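PDB 6I60: alpha-rhamnosidase from Dictyoglomus thermophilum, which probably hydrolyses terminal non-reducing alpha-L-rhamnose residues in alpha-L-rhamnosides, and has been applied to the selective derhamnosylation of natural flavonoids. Local coordinates for residues Tyr202-Tyr205 with Arg210-Asp213; Arg392-Thr397 with Gly401-Ser406; Ser625-Ser630 with Lys670-Glu675; Ile644-Leu647 with Asp653-Tyr656; Tyr859-Leu864 with Glu870-Trp875. One frame throughout, in Å; residues are numbered along the deposited sequence.

Four of the contacts join segments only 4 to 6 residues apart; those of interaction 3 are 40 apart. Interactions 1, 2 and 5 lie across beta hairpins and are partly buried. Interactions 1 and 5 combine backbone bonds with salt bridges on one side and apolar packing on the other, the apolar face of 5 being buried; interaction 2 adds an arginine-tyrosine stack to a single backbone bond. Interactions 3 and 4 both join helices 626-648 and 651-672, at opposite ends of the pair, with centres about 26 Å apart, and rely on side-chain packing alone; interaction 3 is buried, interaction 4 runs out to the surface at Lys-646.

Interaction 1: residues Tyr202-Tyr205 with Arg210-Asp213; sequences YELY and RIGD
Tyr-205 and Arg-210 face each other as an antiparallel non-hydrogen-bonded pair, their CA atoms 4.6 Å apart, where the chain doubles back after strand 201-206. Ile-211, the first residue after the short strand 209-210, donates from N to Leu-204 O at 3.2 Å. The side chains of Tyr-205 and Arg-210 project to the same face of the sheet. There the aliphatic start of the arginine lies against the tyrosine ring, with CB of Arg-210 3.7 Å from CE1 of Tyr-205, while the guanidinium plane stands 82° from the ring. Because CG of Arg-210 is anti to N (chi1 -153°) and the chain stays extended to NE, the guanidinium reaches back along the strand to Glu-203. Its NH1 meets OE2 of Glu-203 at 2.6 Å in a salt bridge, on the anti side of the carboxylate and almost in the guanidinium plane; NE adds a weak bond to the same oxygen. The two flat groups are nevertheless turned 80° to each other, so this is an edge-on grip by one oxygen and not a coplanar, two-pronged pairing. NH2 has a weak bond to Gly-212 O and a further hydrogen bond to Arg-214 O. Leu-204 and Ile-211 pack apolar branches together, CD2 of Leu-204 lying 3.7 Å from CG1 of Ile-211. Glu-203 OE1 forms a second salt bridge, with Arg-430. Strand 242-250 pairs with strand 201-206 through Glu-203 and Tyr-205, while Leu-204 and Ile-211 both rest on Tyr-232 of strand 226-233.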
# COMPACT_ATOMS: atom_id res chain seq x y z
N TYR A 202 6.17 18.68 7.25
CA TYR A 202 7.24 19.30 8.01
C TYR A 202 8.59 18.77 7.55
O TYR A 202 8.68 17.74 6.88
CB TYR A 202 7.07 19.07 9.52
CG TYR A 202 7.39 17.65 9.96
CD1 TYR A 202 6.41 16.67 9.96
CD2 TYR A 202 8.67 17.31 10.38
CE1 TYR A 202 6.70 15.38 10.36
CE2 TYR A 202 8.97 16.02 10.78
CZ TYR A 202 7.98 15.06 10.77
OH TYR A 202 8.26 13.77 11.17
N GLU A 203 9.64 19.50 7.93
CA GLU A 203 11.01 19.05 7.77
C GLU A 203 11.78 19.47 9.01
O GLU A 203 11.74 20.64 9.41
CB GLU A 203 11.66 19.64 6.51
CG GLU A 203 11.62 18.71 5.31
CD GLU A 203 12.48 19.19 4.15
OE1 GLU A 203 12.76 20.40 4.09
OE2 GLU A 203 12.87 18.35 3.31
N LEU A 204 12.48 18.52 9.63
CA LEU A 204 13.14 18.74 10.91
C LEU A 204 14.65 18.89 10.72
O LEU A 204 15.27 18.14 9.96
CB LEU A 204 12.85 17.59 11.87
CG LEU A 204 13.60 17.62 13.21
CD1 LEU A 204 13.08 18.74 14.09
CD2 LEU A 204 13.47 16.28 13.91
N TYR A 205 15.22 19.86 11.43
CA TYR A 205 16.66 20.11 11.41
C TYR A 205 17.16 20.29 12.83
O TYR A 205 16.47 20.88 13.67
CB TYR A 205 17.00 21.36 10.58
CG TYR A 205 16.74 21.20 9.10
CD1 TYR A 205 17.72 20.68 8.26
CD2 TYR A 205 15.53 21.58 8.55
CE1 TYR A 205 17.49 20.54 6.90
CE2 TYR A 205 15.29 21.44 7.19
CZ TYR A 205 16.27 20.92 6.38
OH TYR A 205 16.04 20.78 5.03
N ARG A 210 19.69 17.74 8.42
CA ARG A 210 18.37 17.15 8.28
C ARG A 210 18.30 15.84 9.05
O ARG A 210 19.28 15.08 9.11
CB ARG A 210 18.04 16.92 6.81
CG ARG A 210 16.55 16.95 6.48
CD ARG A 210 16.27 16.18 5.21
NE ARG A 210 14.94 16.43 4.67
CZ ARG A 210 13.93 15.58 4.74
NH1 ARG A 210 12.75 15.89 4.21
NH2 ARG A 210 14.09 14.40 5.34
N ILE A 211 17.14 15.56 9.64
CA ILE A 211 17.02 14.47 10.59
C ILE A 211 16.42 13.23 9.93
O ILE A 211 17.01 12.15 9.97
CB ILE A 211 16.17 14.90 11.81
CG1 ILE A 211 16.90 16.01 12.59
CG2 ILE A 211 15.87 13.71 12.70
CD1 ILE A 211 18.28 15.62 13.08
N GLY A 212 15.25 13.39 9.33
CA GLY A 212 14.51 12.23 8.85
C GLY A 212 15.04 11.68 7.55
O GLY A 212 15.58 12.39 6.70
N ASP A 213 14.89 10.36 7.40
CA ASP A 213 15.13 9.68 6.13
C ASP A 213 13.86 9.59 5.29
O ASP A 213 13.84 8.84 4.30
CB ASP A 213 15.69 8.28 6.38

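Interaction 2: residues Arg392-Thr397 with Gly401-Ser406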
# COMPACT_ATOMS: atom_id res chain seq x y z
N ARG A 392 7.53 22.35 -15.23
CA ARG A 392 6.21 21.76 -15.43
C ARG A 392 6.33 20.25 -15.63
O ARG A 392 7.34 19.75 -16.13
CB ARG A 392 5.50 22.39 -16.63
CG ARG A 392 5.39 23.90 -16.56
CD ARG A 392 4.54 24.44 -17.70
NE ARG A 392 3.11 24.35 -17.40
CZ ARG A 392 2.15 24.68 -18.25
NH1 ARG A 392 2.45 25.12 -19.47
NH2 ARG A 392 0.87 24.57 -17.89
N HIS A 393 5.28 19.53 -15.24
CA HIS A 393 5.26 18.08 -15.31
C HIS A 393 3.98 17.63 -16.01
O HIS A 393 2.92 18.24 -15.85
CB HIS A 393 5.34 17.45 -13.92
CG HIS A 393 6.35 18.08 -13.02
ND1 HIS A 393 6.20 19.35 -12.50
CD2 HIS A 393 7.53 17.62 -12.54
CE1 HIS A 393 7.25 19.65 -11.75
NE2 HIS A 393 8.07 18.61 -11.75
N ALA A 394 4.08 16.55 -16.78
CA ALA A 394 2.93 16.04 -17.52
C ALA A 394 3.10 14.55 -17.76
O ALA A 394 4.20 14.00 -17.71
CB ALA A 394 2.74 16.78 -18.84
N GLU A 395 1.97 13.89 -18.04
CA GLU A 395 1.92 12.46 -18.31
C GLU A 395 2.08 12.15 -19.80
O GLU A 395 2.70 11.14 -20.15
CB GLU A 395 0.60 11.87 -17.82
CG GLU A 395 0.58 11.50 -16.34
CD GLU A 395 -0.62 10.65 -15.98
OE1 GLU A 395 -1.71 10.87 -16.55
OE2 GLU A 395 -0.48 9.75 -15.12
N LEU A 396 1.55 13.00 -20.67
CA LEU A 396 1.50 12.74 -22.10
C LEU A 396 2.18 13.88 -22.87
O LEU A 396 2.60 14.89 -22.30
CB LEU A 396 0.06 12.55 -22.57
CG LEU A 396 -0.75 11.55 -21.74
CD1 LEU A 396 -2.22 11.60 -22.10
CD2 LEU A 396 -0.18 10.15 -21.92
N THR A 397 2.27 13.70 -24.19
CA THR A 397 2.89 14.67 -25.07
C THR A 397 1.99 14.92 -26.27
O THR A 397 1.06 14.16 -26.55
CB THR A 397 4.28 14.20 -25.54
OG1 THR A 397 4.89 15.23 -26.32
CG2 THR A 397 4.15 12.94 -26.39
N GLY A 401 5.62 17.96 -30.07
CA GLY A 401 6.70 17.81 -29.11
C GLY A 401 6.48 18.51 -27.79
O GLY A 401 7.35 18.40 -26.91
N THR A 402 5.37 19.21 -27.61
CA THR A 402 5.11 19.92 -26.36
C THR A 402 4.26 19.07 -25.42
O THR A 402 3.61 18.11 -25.83
CB THR A 402 4.42 21.26 -26.64
OG1 THR A 402 3.01 21.06 -26.75
CG2 THR A 402 4.93 21.87 -27.92
N LEU A 403 4.27 19.46 -24.15
CA LEU A 403 3.66 18.65 -23.10
C LEU A 403 2.15 18.77 -23.11
O LEU A 403 1.59 19.84 -23.39
CB LEU A 403 4.20 19.07 -21.73
CG LEU A 403 5.32 18.20 -21.16
CD1 LEU A 403 6.51 18.28 -22.08
CD2 LEU A 403 5.70 18.65 -19.77
N ASN A 404 1.48 17.66 -22.80
CA ASN A 404 0.03 17.61 -22.67
C ASN A 404 -0.29 17.53 -21.18
O ASN A 404 -0.12 16.48 -20.56
CB ASN A 404 -0.54 16.42 -23.43
CG ASN A 404 -2.05 16.44 -23.50
OD1 ASN A 404 -2.68 15.46 -23.88
ND2 ASN A 404 -2.65 17.57 -23.12
N TYR A 405 -0.76 18.65 -20.62
CA TYR A 405 -1.11 18.71 -19.21
C TYR A 405 -2.58 18.40 -18.95
O TYR A 405 -3.09 18.72 -17.88
CB TYR A 405 -0.77 20.10 -18.65
CG TYR A 405 0.64 20.55 -18.94
CD1 TYR A 405 1.71 20.10 -18.18
CD2 TYR A 405 0.90 21.43 -19.98
CE1 TYR A 405 3.00 20.52 -18.44
CE2 TYR A 405 2.19 21.85 -20.26
CZ TYR A 405 3.24 21.40 -19.48
OH TYR A 405 4.52 21.81 -19.75
N SER A 406 -3.26 17.77 -19.92
CA SER A 406 -4.70 17.55 -19.78
C SER A 406 -5.02 16.59 -18.65
O SER A 406 -5.96 16.82 -17.88
CB SER A 406 -5.27 17.02 -21.10
OG SER A 406 -4.97 17.89 -22.18
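The guanidinium of Arg-392 lies flat over one face of the Tyr-405 ring, the planes 20° apart and the centres 3.8 Å from each other. This is a cation-pi stack, displaced toward the CE2 side of the ring, with Arg-392 NH1 3.4 Å from Tyr-405 CE2. The bend at chi3 (83°) folds the arginine over the ring, after its CB and CD have both passed the phenolic oxygen. At the ring edge, His-393 O lies in plane, 3.2 Å from Tyr-405 CD1. Ala-394 CB touches that same carbon obliquely and also meets Leu-403 CD2 at 3.6 Å, forming a small apolar patch beside the ring. Leu-403 in turn reaches Tyr-438 and Glu-440 of the neighbouring strand 438-442. Farther along, residues 396-397 and 403-404 form a two-stranded beta hairpin: Asn-404 N donates to Leu-396 O at 3.0 Å, nearly straight at 165° though from above the carbonyl plane, and CB of Leu-396 packs on CB of Asn-404. Thr-397 OG1 lies 3.2 Å from Thr-402 O. Around the contact, in the concanavalin-like domain, His-393 ND1 is bonded to Ala-413 O, and Glu-395 to Asn-371. Tyr-405 OH has a weak hydrogen bond to Glu-440; with a cation over the ring face and this carboxylate at the hydroxyl, the phenol is probably polarised in a way that favours the stack.

Interaction 3: residues Ser625-Ser630 with Lys670-Glu675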
# COMPACT_ATOMS: atom_id res chain seq x y z
N SER A 625 -26.26 -3.09 -14.36
CA SER A 625 -25.84 -4.12 -13.43
C SER A 625 -25.52 -3.57 -12.04
O SER A 625 -25.07 -4.33 -11.18
CB SER A 625 -24.62 -4.87 -13.98
OG SER A 625 -23.51 -3.99 -14.14
N GLY A 626 -25.75 -2.28 -11.81
CA GLY A 626 -25.39 -1.69 -10.53
C GLY A 626 -26.07 -2.36 -9.35
O GLY A 626 -25.45 -2.60 -8.31
N GLU A 627 -27.36 -2.68 -9.50
CA GLU A 627 -28.08 -3.34 -8.41
C GLU A 627 -27.64 -4.79 -8.24
O GLU A 627 -27.74 -5.34 -7.13
CB GLU A 627 -29.59 -3.26 -8.66
CG GLU A 627 -30.11 -4.21 -9.73
CD GLU A 627 -29.69 -3.80 -11.13
OE1 GLU A 627 -29.65 -2.58 -11.41
OE2 GLU A 627 -29.39 -4.69 -11.96
N LEU A 628 -27.13 -5.42 -9.30
CA LEU A 628 -26.58 -6.76 -9.19
C LEU A 628 -25.21 -6.72 -8.53
O LEU A 628 -24.91 -7.53 -7.64
CB LEU A 628 -26.50 -7.41 -10.57
CG LEU A 628 -26.24 -8.92 -10.65
CD1 LEU A 628 -27.14 -9.56 -11.69
CD2 LEU A 628 -24.78 -9.21 -10.95
N THR A 629 -24.36 -5.79 -8.96
CA THR A 629 -23.06 -5.59 -8.32
C THR A 629 -23.22 -5.23 -6.84
O THR A 629 -22.44 -5.68 -6.01
CB THR A 629 -22.27 -4.50 -9.04
OG1 THR A 629 -22.43 -4.66 -10.47
CG2 THR A 629 -20.80 -4.58 -8.71
N SER A 630 -24.25 -4.44 -6.50
CA SER A 630 -24.44 -4.03 -5.11
C SER A 630 -24.87 -5.21 -4.25
O SER A 630 -24.37 -5.40 -3.14
CB SER A 630 -25.45 -2.90 -5.03
OG SER A 630 -24.82 -1.64 -5.13
N LYS A 670 -33.85 -14.90 -7.42
CA LYS A 670 -35.24 -14.64 -7.77
C LYS A 670 -35.39 -13.40 -8.64
O LYS A 670 -36.31 -13.32 -9.45
CB LYS A 670 -36.08 -14.52 -6.50
CG LYS A 670 -36.55 -15.84 -5.93
CD LYS A 670 -37.68 -15.64 -4.93
CE LYS A 670 -37.27 -16.07 -3.53
NZ LYS A 670 -38.34 -15.81 -2.53
N LYS A 671 -34.49 -12.43 -8.48
CA LYS A 671 -34.59 -11.17 -9.21
C LYS A 671 -33.72 -11.11 -10.46
O LYS A 671 -34.01 -10.30 -11.35
CB LYS A 671 -34.22 -9.99 -8.29
CG LYS A 671 -34.73 -8.63 -8.76
CD LYS A 671 -34.82 -7.64 -7.61
CE LYS A 671 -36.25 -7.11 -7.44
NZ LYS A 671 -36.38 -6.20 -6.26
N PHE A 672 -32.68 -11.93 -10.56
CA PHE A 672 -31.71 -11.80 -11.63
C PHE A 672 -31.55 -13.04 -12.50
O PHE A 672 -31.21 -12.90 -13.68
CB PHE A 672 -30.34 -11.41 -11.06
CG PHE A 672 -30.33 -10.09 -10.34
CD1 PHE A 672 -30.98 -8.99 -10.87
CD2 PHE A 672 -29.68 -9.96 -9.13
CE1 PHE A 672 -30.98 -7.78 -10.21
CE2 PHE A 672 -29.67 -8.75 -8.46
CZ PHE A 672 -30.32 -7.66 -9.00
N LEU A 673 -31.78 -14.23 -11.96
CA LEU A 673 -31.64 -15.44 -12.77
C LEU A 673 -32.79 -15.54 -13.76
O LEU A 673 -33.96 -15.58 -13.37
CB LEU A 673 -31.60 -16.68 -11.86
CG LEU A 673 -31.29 -18.00 -12.56
CD1 LEU A 673 -29.87 -18.01 -13.09
CD2 LEU A 673 -31.52 -19.16 -11.61
N LYS A 674 -32.46 -15.58 -15.06
CA LYS A 674 -33.44 -15.59 -16.14
C LYS A 674 -33.19 -16.81 -17.03
O LYS A 674 -32.54 -16.70 -18.07
CB LYS A 674 -33.39 -14.29 -16.94
CG LYS A 674 -33.68 -13.04 -16.13
CD LYS A 674 -35.06 -13.09 -15.50
CE LYS A 674 -35.20 -12.04 -14.41
NZ LYS A 674 -36.13 -12.49 -13.33
N GLU A 675 -33.70 -17.96 -16.61
CA GLU A 675 -33.73 -19.17 -17.42
C GLU A 675 -32.34 -19.66 -17.82
O GLU A 675 -31.93 -20.76 -17.44
CB GLU A 675 -34.57 -18.95 -18.68
CG GLU A 675 -34.65 -20.15 -19.60
CD GLU A 675 -35.85 -20.12 -20.52
OE1 GLU A 675 -35.86 -20.86 -21.52
OE2 GLU A 675 -36.80 -19.36 -20.23
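Phe-672, at the end of helix 651-672, packs against Glu-627 and Leu-628 in the first turn of helix 626-648. The two helices form an antiparallel helical hairpin within the six-hairpin glycosidase domain, which has the (alpha/alpha)6-barrel fold, and this contact joins the start of one arm to the finish of the other. The apolar part rests on Leu-628. Its CD1 sits over one face of the Phe-672 ring, 3.8 Å from the centroid and 26° off the ring normal, a CH-pi contact displaced toward CG, which is the nearest ring atom at 3.5 Å. The leucine and the phenylalanine run antiparallel, passing one another, and the far edge of the ring, at CE2 and CZ, comes up to the helix backbone at Leu-628 CA. A second kind of contact is made by the aliphatic part of Glu-627. Its CG is wedged between N and C (chi1 75°), and the next torsion bends the chain, which brings the methylene to the ring tip while the carboxylate goes on to a weak hydrogen bond with Ser-680. The two segments share no hydrogen bond; at the helix start Ser-625 O accepts from both Thr-629 N and Thr-629 OG1. Lys-671 CB lies over the ring face opposite Leu-628 CD1. Around the site, Phe-668 meets Phe-672 edge-to-face, Tyr-678 of strand 677-678 touches it too, and Leu-628 reaches Leu-723 of helix 722-729. At the ring tip, Phe-672 CZ lies 3.5 Å from Glu-627 CG.

Interaction 4: residues Ile644-Leu647 with Asp653-Tyr656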
# COMPACT_ATOMS: atom_id res chain seq x y z
N ILE A 644 -15.60 -14.76 9.46
CA ILE A 644 -14.80 -14.17 10.52
C ILE A 644 -15.40 -14.49 11.88
O ILE A 644 -14.68 -14.73 12.86
CB ILE A 644 -14.66 -12.65 10.29
CG1 ILE A 644 -13.78 -12.37 9.08
CG2 ILE A 644 -14.10 -11.96 11.53
CD1 ILE A 644 -13.74 -10.91 8.67
N ALA A 645 -16.73 -14.50 11.97
CA ALA A 645 -17.38 -14.80 13.24
C ALA A 645 -17.07 -16.22 13.70
O ALA A 645 -16.79 -16.45 14.88
CB ALA A 645 -18.89 -14.60 13.12
N LYS A 646 -17.11 -17.18 12.77
CA LYS A 646 -16.77 -18.56 13.13
C LYS A 646 -15.32 -18.69 13.56
O LYS A 646 -15.00 -19.51 14.43
CB LYS A 646 -17.08 -19.49 11.97
CG LYS A 646 -16.81 -20.96 12.27
CD LYS A 646 -17.46 -21.87 11.24
CE LYS A 646 -17.63 -23.28 11.78
NZ LYS A 646 -17.89 -23.28 13.24
N LEU A 647 -14.43 -17.89 12.96
CA LEU A 647 -13.02 -17.93 13.33
C LEU A 647 -12.81 -17.47 14.77
O LEU A 647 -12.03 -18.08 15.51
CB LEU A 647 -12.20 -17.08 12.38
CG LEU A 647 -11.90 -17.67 11.00
CD1 LEU A 647 -11.52 -16.57 10.02
CD2 LEU A 647 -10.81 -18.72 11.11
N ASP A 653 -23.24 -15.15 16.15
CA ASP A 653 -23.02 -14.29 15.00
C ASP A 653 -22.74 -15.10 13.74
O ASP A 653 -23.16 -14.70 12.64
CB ASP A 653 -21.86 -13.33 15.27
CG ASP A 653 -22.32 -12.03 15.90
OD1 ASP A 653 -23.55 -11.84 16.05
OD2 ASP A 653 -21.46 -11.20 16.25
N TYR A 654 -22.14 -16.25 13.89
CA TYR A 654 -21.83 -17.07 12.76
C TYR A 654 -23.09 -17.52 12.17
O TYR A 654 -23.38 -17.20 11.08
CB TYR A 654 -20.98 -18.25 13.18
CG TYR A 654 -20.95 -19.40 12.22
CD1 TYR A 654 -20.65 -19.22 10.92
CD2 TYR A 654 -21.20 -20.66 12.63
CE1 TYR A 654 -20.64 -20.26 10.05
CE2 TYR A 654 -21.19 -21.70 11.76
CZ TYR A 654 -20.91 -21.49 10.48
OH TYR A 654 -20.89 -22.52 9.62
N LYS A 655 -23.90 -18.23 12.92
CA LYS A 655 -25.16 -18.71 12.41
C LYS A 655 -26.08 -17.62 11.86
O LYS A 655 -26.72 -17.79 10.88
CB LYS A 655 -25.87 -19.53 13.47
CG LYS A 655 -26.29 -20.93 13.07
CD LYS A 655 -25.64 -21.46 11.79
CE LYS A 655 -26.01 -22.90 11.50
NZ LYS A 655 -25.35 -23.86 12.43
N TYR A 656 -26.14 -16.49 12.51
CA TYR A 656 -26.97 -15.44 12.05
C TYR A 656 -26.61 -14.96 10.70
O TYR A 656 -27.46 -14.81 9.90
CB TYR A 656 -26.87 -14.29 13.01
CG TYR A 656 -27.61 -13.09 12.57
CD1 TYR A 656 -28.95 -12.99 12.75
CD2 TYR A 656 -26.98 -12.06 11.99
CE1 TYR A 656 -29.63 -11.88 12.35
CE2 TYR A 656 -27.66 -10.96 11.58
CZ TYR A 656 -28.98 -10.88 11.76
OH TYR A 656 -29.64 -9.77 11.37
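Lys-646 lies along the ring of Tyr-654 where helices 626-648 and 651-672 form a helical hairpin, close to their tight connection. From the backbone the two side chains run parallel, each helped by CG anti to N (chi1 -178° for Lys-646). CB of the lysine starts over the root of the ring, 3.7 Å from Tyr-654 CD1. CD then stands over the ring face as a CH-pi contact, 3.7 Å from the centroid and 19° off the normal, with CZ its nearest atom. CE lies 3.9 Å from Tyr-654 CE2, and at the tip NZ is also 3.9 Å from Tyr-654 CE2; its ion pair with Glu-651 is long and weak. The methylenes thus shield one ring face while the ammonium group stays at the protein surface. Deeper in, Ala-645, with only a methyl, sits where the two segments are closest, its CA 5.0 Å from that of Tyr-654, consistent with a tight approach. Asp-653 turns its carboxylate to Lys-590 and Tyr-586 of helix 586-599, and Tyr-656, farther along, touches a bound 2-(2-ethoxyethoxy)ethanol. Ala-645 CB meets Asp-653 CB at 3.9 Å and the backbone N of Tyr-654 at 3.7 Å.

Interaction 5: residues Tyr859-Leu864 with Glu870-Trp875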
# COMPACT_ATOMS: atom_id res chain seq x y z
N TYR A 859 7.70 -21.08 -19.75
CA TYR A 859 8.16 -21.07 -18.38
C TYR A 859 7.46 -19.95 -17.62
O TYR A 859 6.90 -19.03 -18.22
CB TYR A 859 9.69 -20.89 -18.29
CG TYR A 859 10.19 -19.60 -18.90
CD1 TYR A 859 10.22 -18.43 -18.16
CD2 TYR A 859 10.64 -19.55 -20.22
CE1 TYR A 859 10.67 -17.24 -18.71
CE2 TYR A 859 11.10 -18.37 -20.77
CZ TYR A 859 11.11 -17.22 -20.01
OH TYR A 859 11.57 -16.04 -20.56
N ALA A 860 7.50 -20.04 -16.29
CA ALA A 860 6.96 -19.02 -15.41
C ALA A 860 7.44 -19.29 -14.00
O ALA A 860 7.58 -20.45 -13.60
CB ALA A 860 5.43 -18.98 -15.45
N LYS A 861 7.69 -18.23 -13.24
CA LYS A 861 8.15 -18.37 -11.87
C LYS A 861 7.59 -17.24 -11.02
O LYS A 861 7.56 -16.08 -11.45
CB LYS A 861 9.68 -18.37 -11.77
CG LYS A 861 10.19 -18.04 -10.37
CD LYS A 861 11.62 -17.55 -10.37
CE LYS A 861 12.27 -17.74 -9.01
NZ LYS A 861 13.75 -17.62 -9.06
N ALA A 862 7.15 -17.58 -9.81
CA ALA A 862 6.81 -16.60 -8.79
C ALA A 862 7.56 -16.96 -7.52
O ALA A 862 7.45 -18.09 -7.03
CB ALA A 862 5.30 -16.56 -8.53
N ARG A 863 8.33 -16.01 -6.99
CA ARG A 863 9.03 -16.19 -5.72
C ARG A 863 8.53 -15.12 -4.75
O ARG A 863 8.67 -13.93 -5.02
CB ARG A 863 10.55 -16.08 -5.91
CG ARG A 863 11.33 -16.11 -4.61
CD ARG A 863 12.82 -15.90 -4.84
NE ARG A 863 13.18 -14.48 -4.89
CZ ARG A 863 13.32 -13.70 -3.81
NH1 ARG A 863 13.13 -14.20 -2.60
NH2 ARG A 863 13.65 -12.43 -3.96
N LEU A 864 7.95 -15.56 -3.64
CA LEU A 864 7.37 -14.67 -2.65
C LEU A 864 8.10 -14.79 -1.32
O LEU A 864 8.56 -15.87 -0.95
CB LEU A 864 5.88 -14.96 -2.44
CG LEU A 864 5.03 -15.30 -3.67
CD1 LEU A 864 3.81 -16.10 -3.28
CD2 LEU A 864 4.63 -14.03 -4.40
N GLU A 870 10.35 -17.88 2.52
CA GLU A 870 10.39 -17.83 1.06
C GLU A 870 9.49 -18.90 0.47
O GLU A 870 9.56 -20.07 0.86
CB GLU A 870 11.83 -18.01 0.57
CG GLU A 870 12.55 -16.71 0.28
CD GLU A 870 13.60 -16.86 -0.81
OE1 GLU A 870 14.52 -16.02 -0.87
OE2 GLU A 870 13.49 -17.82 -1.60
N VAL A 871 8.65 -18.50 -0.48
CA VAL A 871 7.78 -19.40 -1.23
C VAL A 871 8.11 -19.23 -2.71
O VAL A 871 8.12 -18.10 -3.22
CB VAL A 871 6.29 -19.12 -0.96
CG1 VAL A 871 5.42 -20.06 -1.77
CG2 VAL A 871 5.98 -19.24 0.52
N GLU A 872 8.37 -20.34 -3.40
CA GLU A 872 8.82 -20.28 -4.78
C GLU A 872 8.13 -21.36 -5.60
O GLU A 872 7.86 -22.46 -5.11
CB GLU A 872 10.34 -20.45 -4.88
CG GLU A 872 10.94 -20.03 -6.21
CD GLU A 872 12.45 -20.01 -6.20
OE1 GLU A 872 13.03 -19.00 -5.75
OE2 GLU A 872 13.06 -21.01 -6.63
N ILE A 873 7.86 -21.04 -6.86
CA ILE A 873 7.33 -21.99 -7.83
C ILE A 873 8.01 -21.75 -9.17
O ILE A 873 8.18 -20.60 -9.59
CB ILE A 873 5.79 -21.89 -7.98
CG1 ILE A 873 5.28 -22.93 -8.97
CG2 ILE A 873 5.37 -20.48 -8.39
CD1 ILE A 873 3.96 -23.55 -8.58
N ASN A 874 8.44 -22.82 -9.82
CA ASN A 874 9.05 -22.76 -11.14
C ASN A 874 8.53 -23.93 -11.97
O ASN A 874 8.41 -25.04 -11.45
CB ASN A 874 10.59 -22.84 -11.08
CG ASN A 874 11.19 -21.87 -10.08
OD1 ASN A 874 11.64 -20.79 -10.45
ND2 ASN A 874 11.20 -22.26 -8.81
N TRP A 875 8.23 -23.68 -13.24
CA TRP A 875 7.81 -24.76 -14.12
C TRP A 875 8.27 -24.47 -15.54
O TRP A 875 8.29 -23.32 -15.98
CB TRP A 875 6.29 -24.97 -14.08
CG TRP A 875 5.46 -23.81 -14.54
CD1 TRP A 875 4.88 -22.86 -13.75
CD2 TRP A 875 5.10 -23.48 -15.89
NE1 TRP A 875 4.18 -21.96 -14.52
CE2 TRP A 875 4.31 -22.32 -15.84
CE3 TRP A 875 5.38 -24.06 -17.13
CZ2 TRP A 875 3.79 -21.72 -16.99
CZ3 TRP A 875 4.87 -23.46 -18.27
CH2 TRP A 875 4.08 -22.31 -18.19
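Val-871 O accepts from Leu-864 N at 2.6 Å, and Val-871 N returns the bond to Leu-864 O at 2.7 Å, closing the hydrogen-bonded pair at this end of two antiparallel strands. Ala-862 and Ile-873 form the next such pair, whereas the bonds between Ala-860 and Trp-875 are weak. On the face with Lys-861, Arg-863, Glu-872 and Asn-874, charged groups meet. Arg-863, bent at chi3 (86°), brings NH1 to Glu-870 OE1 at 2.9 Å in a salt bridge, its guanidinium turned 45° from the carboxylate, while its NE pairs with Glu-467 of strand 466-470. Lys-861 runs alongside Asn-874 toward a long ion pair with Glu-872; Asn-874 ND2 bonds Glu-872 OE2 and also Arg-885 O. The other face is apolar: Ala-860 CB lies 3.5 Å from Trp-875 CE2, the indole extending beneath the backbone of Tyr-859 and Ala-860, with its NE1 bonded to Ile-834 O. Ala-862, Leu-864, Val-871 and Ile-873 all pack on Val-837. Polar on one side and apolar on the other, this is a two-stranded beta hairpin within the antiparallel sheet of the C-terminal domain.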